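Local coordinates for D-alanyl-D-alanine carboxypeptidase DacB2 (Mycobacterium tuberculosis H37Rv, PDB 4RYE), which acts as a D,D-carboxypeptidase in vitro and probably cleaves the terminal D-Ala-D-Ala of peptidoglycan stem peptides, at residues Q93-L98 with N108-M113; A129-T134 with V159-A164. All coordinates share one frame; numbering follows the deposited sequence.

Contact 1 of 2, residues Q93-L98 with N108-M113; sequences QLLDGL and NTLAHM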
# COMPACT_ATOMS: atom_id res chain seq x y z
N GLN A 93 -17.37 -0.22 -2.63
CA GLN A 93 -17.08 -1.10 -3.76
C GLN A 93 -15.79 -0.68 -4.44
O GLN A 93 -14.97 -1.52 -4.79
CB GLN A 93 -18.23 -1.10 -4.77
CG GLN A 93 -19.47 -1.87 -4.31
CD GLN A 93 -20.72 -1.54 -5.11
OE1 GLN A 93 -20.77 -0.56 -5.84
NE2 GLN A 93 -21.73 -2.39 -4.97
N LEU A 94 -15.60 0.63 -4.61
CA LEU A 94 -14.41 1.12 -5.29
C LEU A 94 -13.17 0.92 -4.43
O LEU A 94 -12.10 0.60 -4.96
CB LEU A 94 -14.57 2.59 -5.72
CG LEU A 94 -15.63 2.89 -6.79
CD1 LEU A 94 -15.80 4.39 -7.04
CD2 LEU A 94 -15.27 2.18 -8.09
N LEU A 95 -13.31 1.07 -3.11
CA LEU A 95 -12.19 0.86 -2.19
C LEU A 95 -11.76 -0.61 -2.15
O LEU A 95 -10.57 -0.91 -2.04
CB LEU A 95 -12.52 1.37 -0.78
CG LEU A 95 -12.43 2.88 -0.60
CD1 LEU A 95 -13.09 3.31 0.71
CD2 LEU A 95 -10.98 3.30 -0.61
N ASP A 96 -12.73 -1.52 -2.23
CA ASP A 96 -12.43 -2.95 -2.34
C ASP A 96 -11.66 -3.23 -3.62
O ASP A 96 -10.67 -3.96 -3.60
CB ASP A 96 -13.71 -3.80 -2.33
CG ASP A 96 -14.38 -3.84 -0.97
OD1 ASP A 96 -13.69 -3.60 0.04
OD2 ASP A 96 -15.60 -4.12 -0.90
N GLY A 97 -12.13 -2.66 -4.73
CA GLY A 97 -11.46 -2.81 -6.01
C GLY A 97 -10.05 -2.23 -5.93
O GLY A 97 -9.08 -2.85 -6.41
N LEU A 98 -9.94 -1.06 -5.31
CA LEU A 98 -8.65 -0.40 -5.13
C LEU A 98 -7.65 -1.23 -4.33
O LEU A 98 -6.49 -1.38 -4.73
CB LEU A 98 -8.84 0.94 -4.40
CG LEU A 98 -7.59 1.81 -4.28
CD1 LEU A 98 -7.27 2.40 -5.64
CD2 LEU A 98 -7.80 2.91 -3.25
N ASN A 108 -9.13 5.75 -10.38
CA ASN A 108 -9.57 6.91 -11.14
C ASN A 108 -11.03 7.27 -10.87
O ASN A 108 -11.42 8.44 -10.96
CB ASN A 108 -9.27 6.73 -12.63
CG ASN A 108 -7.78 6.68 -12.92
OD1 ASN A 108 -6.97 7.24 -12.17
ND2 ASN A 108 -7.40 6.00 -13.99
N THR A 109 -11.84 6.28 -10.52
CA THR A 109 -13.25 6.52 -10.24
C THR A 109 -13.42 7.11 -8.85
O THR A 109 -14.30 7.94 -8.62
CB THR A 109 -14.11 5.24 -10.44
OG1 THR A 109 -13.79 4.65 -11.70
CG2 THR A 109 -15.60 5.59 -10.44
N LEU A 110 -12.57 6.70 -7.91
CA LEU A 110 -12.52 7.36 -6.61
C LEU A 110 -12.07 8.81 -6.77
O LEU A 110 -12.60 9.70 -6.12
CB LEU A 110 -11.57 6.62 -5.67
CG LEU A 110 -12.16 5.35 -5.05
CD1 LEU A 110 -11.08 4.53 -4.34
CD2 LEU A 110 -13.32 5.67 -4.10
N ALA A 111 -11.10 9.05 -7.65
CA ALA A 111 -10.63 10.41 -7.89
C ALA A 111 -11.75 11.27 -8.47
O ALA A 111 -11.84 12.46 -8.17
CB ALA A 111 -9.43 10.41 -8.83
N HIS A 112 -12.59 10.66 -9.29
CA HIS A 112 -13.81 11.30 -9.80
C HIS A 112 -14.68 11.78 -8.63
O HIS A 112 -15.07 12.95 -8.58
CB HIS A 112 -14.55 10.33 -10.74
CG HIS A 112 -15.85 10.84 -11.29
ND1 HIS A 112 -16.53 10.18 -12.29
CD2 HIS A 112 -16.61 11.91 -10.96
CE1 HIS A 112 -17.65 10.84 -12.57
NE2 HIS A 112 -17.72 11.88 -11.77
N MSE A 113 -14.99 10.88 -7.69
CA MSE A 113 -15.78 11.24 -6.50
C MSE A 113 -15.12 12.33 -5.67
O MSE A 113 -15.80 13.08 -4.99
CB MSE A 113 -16.01 10.01 -5.61
CG MSE A 113 -16.77 8.90 -6.29
SE MSE A 113 -17.23 7.43 -5.07
CE MSE A 113 -18.46 8.44 -3.95

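Contact 2 of 2, residues A129-T134 with V159-A164; sequences ATLGAT and VVIFRA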
# COMPACT_ATOMS: atom_id res chain seq x y z
N ALA A 129 1.54 15.33 3.80
CA ALA A 129 2.12 16.38 4.64
C ALA A 129 1.58 16.38 6.08
O ALA A 129 2.35 16.60 7.02
CB ALA A 129 1.94 17.76 4.00
N THR A 130 0.28 16.17 6.25
CA THR A 130 -0.28 16.16 7.61
C THR A 130 0.29 15.00 8.42
O THR A 130 0.34 15.06 9.65
CB THR A 130 -1.81 16.08 7.66
OG1 THR A 130 -2.25 14.82 7.13
CG2 THR A 130 -2.44 17.21 6.87
N LEU A 131 0.74 13.95 7.74
CA LEU A 131 1.30 12.77 8.40
C LEU A 131 2.80 12.87 8.64
O LEU A 131 3.40 11.99 9.27
CB LEU A 131 1.02 11.53 7.57
CG LEU A 131 -0.45 11.16 7.41
CD1 LEU A 131 -0.59 9.94 6.52
CD2 LEU A 131 -1.07 10.90 8.78
N GLY A 132 3.42 13.94 8.13
CA GLY A 132 4.86 14.09 8.27
C GLY A 132 5.61 13.27 7.25
O GLY A 132 6.82 13.10 7.34
N ALA A 133 4.90 12.75 6.25
CA ALA A 133 5.55 12.03 5.16
C ALA A 133 6.01 13.03 4.10
O ALA A 133 5.40 13.17 3.04
CB ALA A 133 4.58 11.00 4.56
N THR A 134 7.11 13.72 4.37
CA THR A 134 7.50 14.87 3.55
C THR A 134 8.42 14.50 2.39
O THR A 134 8.87 15.36 1.64
CB THR A 134 8.14 15.94 4.43
OG1 THR A 134 9.28 15.38 5.08
CG2 THR A 134 7.14 16.42 5.49
N VAL A 159 5.60 3.36 5.51
CA VAL A 159 5.10 2.78 6.76
C VAL A 159 4.39 3.83 7.61
O VAL A 159 3.47 3.50 8.36
CB VAL A 159 6.19 2.02 7.59
CG1 VAL A 159 6.77 0.87 6.77
CG2 VAL A 159 7.30 2.94 8.10
N VAL A 160 4.80 5.08 7.49
CA VAL A 160 4.11 6.17 8.17
C VAL A 160 2.70 6.28 7.61
O VAL A 160 1.72 6.42 8.36
CB VAL A 160 4.88 7.50 8.00
CG1 VAL A 160 4.02 8.69 8.44
CG2 VAL A 160 6.20 7.44 8.81
N ILE A 161 2.58 6.19 6.30
CA ILE A 161 1.26 6.27 5.66
C ILE A 161 0.43 5.04 6.00
O ILE A 161 -0.76 5.15 6.32
CB ILE A 161 1.41 6.45 4.13
CG1 ILE A 161 1.86 7.89 3.82
CG2 ILE A 161 0.10 6.14 3.40
CD1 ILE A 161 2.57 8.06 2.48
N PHE A 162 1.04 3.86 5.94
CA PHE A 162 0.31 2.64 6.25
C PHE A 162 -0.16 2.56 7.71
O PHE A 162 -1.20 1.99 8.02
CB PHE A 162 1.16 1.41 5.94
CG PHE A 162 0.35 0.18 5.68
CD1 PHE A 162 -0.27 -0.01 4.45
CD2 PHE A 162 0.18 -0.79 6.66
CE1 PHE A 162 -1.03 -1.15 4.20
CE2 PHE A 162 -0.58 -1.93 6.42
CZ PHE A 162 -1.19 -2.11 5.19
N ARG A 163 0.65 3.10 8.59
CA ARG A 163 0.33 3.14 10.01
C ARG A 163 -0.92 3.98 10.25
O ARG A 163 -1.80 3.62 11.05
CB ARG A 163 1.53 3.73 10.77
CG ARG A 163 1.40 3.72 12.26
CD ARG A 163 2.75 4.06 12.88
NE ARG A 163 2.67 4.08 14.33
CZ ARG A 163 3.28 4.97 15.09
NH1 ARG A 163 4.01 5.94 14.54
NH2 ARG A 163 3.13 4.91 16.41
N ALA A 164 -1.02 5.09 9.53
CA ALA A 164 -2.21 5.94 9.62
C ALA A 164 -3.43 5.21 9.07
O ALA A 164 -4.53 5.31 9.63
CB ALA A 164 -1.99 7.27 8.87

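Contact 1 of 2, residues Q93-L98 with N108-M113
Leu94 and Leu110 meet with matching torsions: each holds CG anti to its own carbonyl carbon (chi1 -66° and -78°) and extends chi2, which sets the CG and CD2 side of Leu110 against CB of Leu94. The CD2 branch of Leu110 lies 3.7 Å from that CB, close to the backbone of helix 91-100. Leu94 in turn drives its tip into helix 104-113, where CD1 reaches CG2 of Thr109 at 3.6 Å, the two side chains crossing at about a right angle. CG2 of Thr109 lies anti to the backbone N, while OG1, beside that N, is hydrogen-bonded to Asp105 O, one turn earlier. CD1 of Leu94 also meets SE of Met113, a selenomethionine whose chain bends at chi3, at 3.9 Å. The two helices form a roughly antiparallel hairpin in the helical part of the fold that S11 carboxypeptidases share with serine beta-lactamases; the axes of the two segments approach to 9.9 Å at 144°. The turn of the hairpin carries Ser102, an active-site residue by similarity. On the side of helix 50-60, Leu110 CD1 touches both CD2 of Leu95, at 3.9 Å, and CD2 of Leu98, at 3.8 Å. Both of these leucines also pack on that helix, Leu98 touching Lys50, the proton acceptor by similarity. Val67 of strand 66-68 covers the other end of the apolar cluster, against Leu94, Thr109 and Met113.

Contact 2 of 2, residues A129-T134 with V159-A164
Leu131 stands abreast of Ile161 and Ala133 abreast of Val160, the CA atoms of Ala133 and Val160 being 6.7 Å apart. Between Leu131 and Ala133 the backbone leaves helix 117-130 through a Schellman motif. Gly132 takes the positive phi of that motif (80°), and its N bonds back to Ala129 O at 3.1 Å. Ala133 follows as the centre of an inverse gamma turn, closed by a weak bond from Thr134 N to Gly132 O. The partner, 159-164, is regular helix. No hydrogen bond joins the two segments, and the contact is carried mainly by aliphatic carbons. Leu131 holds CG anti to its carbonyl carbon (chi1 -64°), which sends the branch out to Ala164, where both of its methyls meet the one CB: Leu131 CD2 lies 3.7 Å and Leu131 CD1 3.8 Å from Ala164 CB. CD1 of Leu131 also meets CG1 of Ile161 at 4.2 Å, the two side chains crossing at about a right angle. This is where the end of one helix docks on the flank of another in the helical part of the beta-lactamase-like fold. Helix 50-60 also borders the contact: Leu131 and Ile161 both touch Leu55 there, and Ile161 also reaches Val51. Helix 155-166 lies between this helical part and the central antiparallel sheet; Phe162, whose CB points away from 129-134, packs on strands 218-225 and 228-237. CB of Ala133 rests on CD1 of Ile161 at 4.1 Å. Val160 holds CG1 anti to its backbone N (chi1 167°), which brings this methyl to 3.5 Å from Leu131 O, a van der Waals approach to the carbonyl.

How the contacts relate
Contact 1 is the more deeply enclosed of the two, although it lies somewhat farther from the centre of the chain; contact 2 is partly buried. They do not touch, their nearest atoms being about 10 Å apart, and they follow in series along the chain, with helix 104-113 leading into helix 117-130. Helix 50-60 borders both, but contact 1 comes closer to Lys50: in contact 2 the side chain of Ile161 stays about 9 Å from that of the lysine. Both are apolar, without hydrogen bonds across them. Contact 1 pairs two helices through leucines, a threonine methyl and a selenomethionine, whereas contact 2 sets a helix end and its turn against a helix, with alanine methyls and a backbone carbonyl taking part.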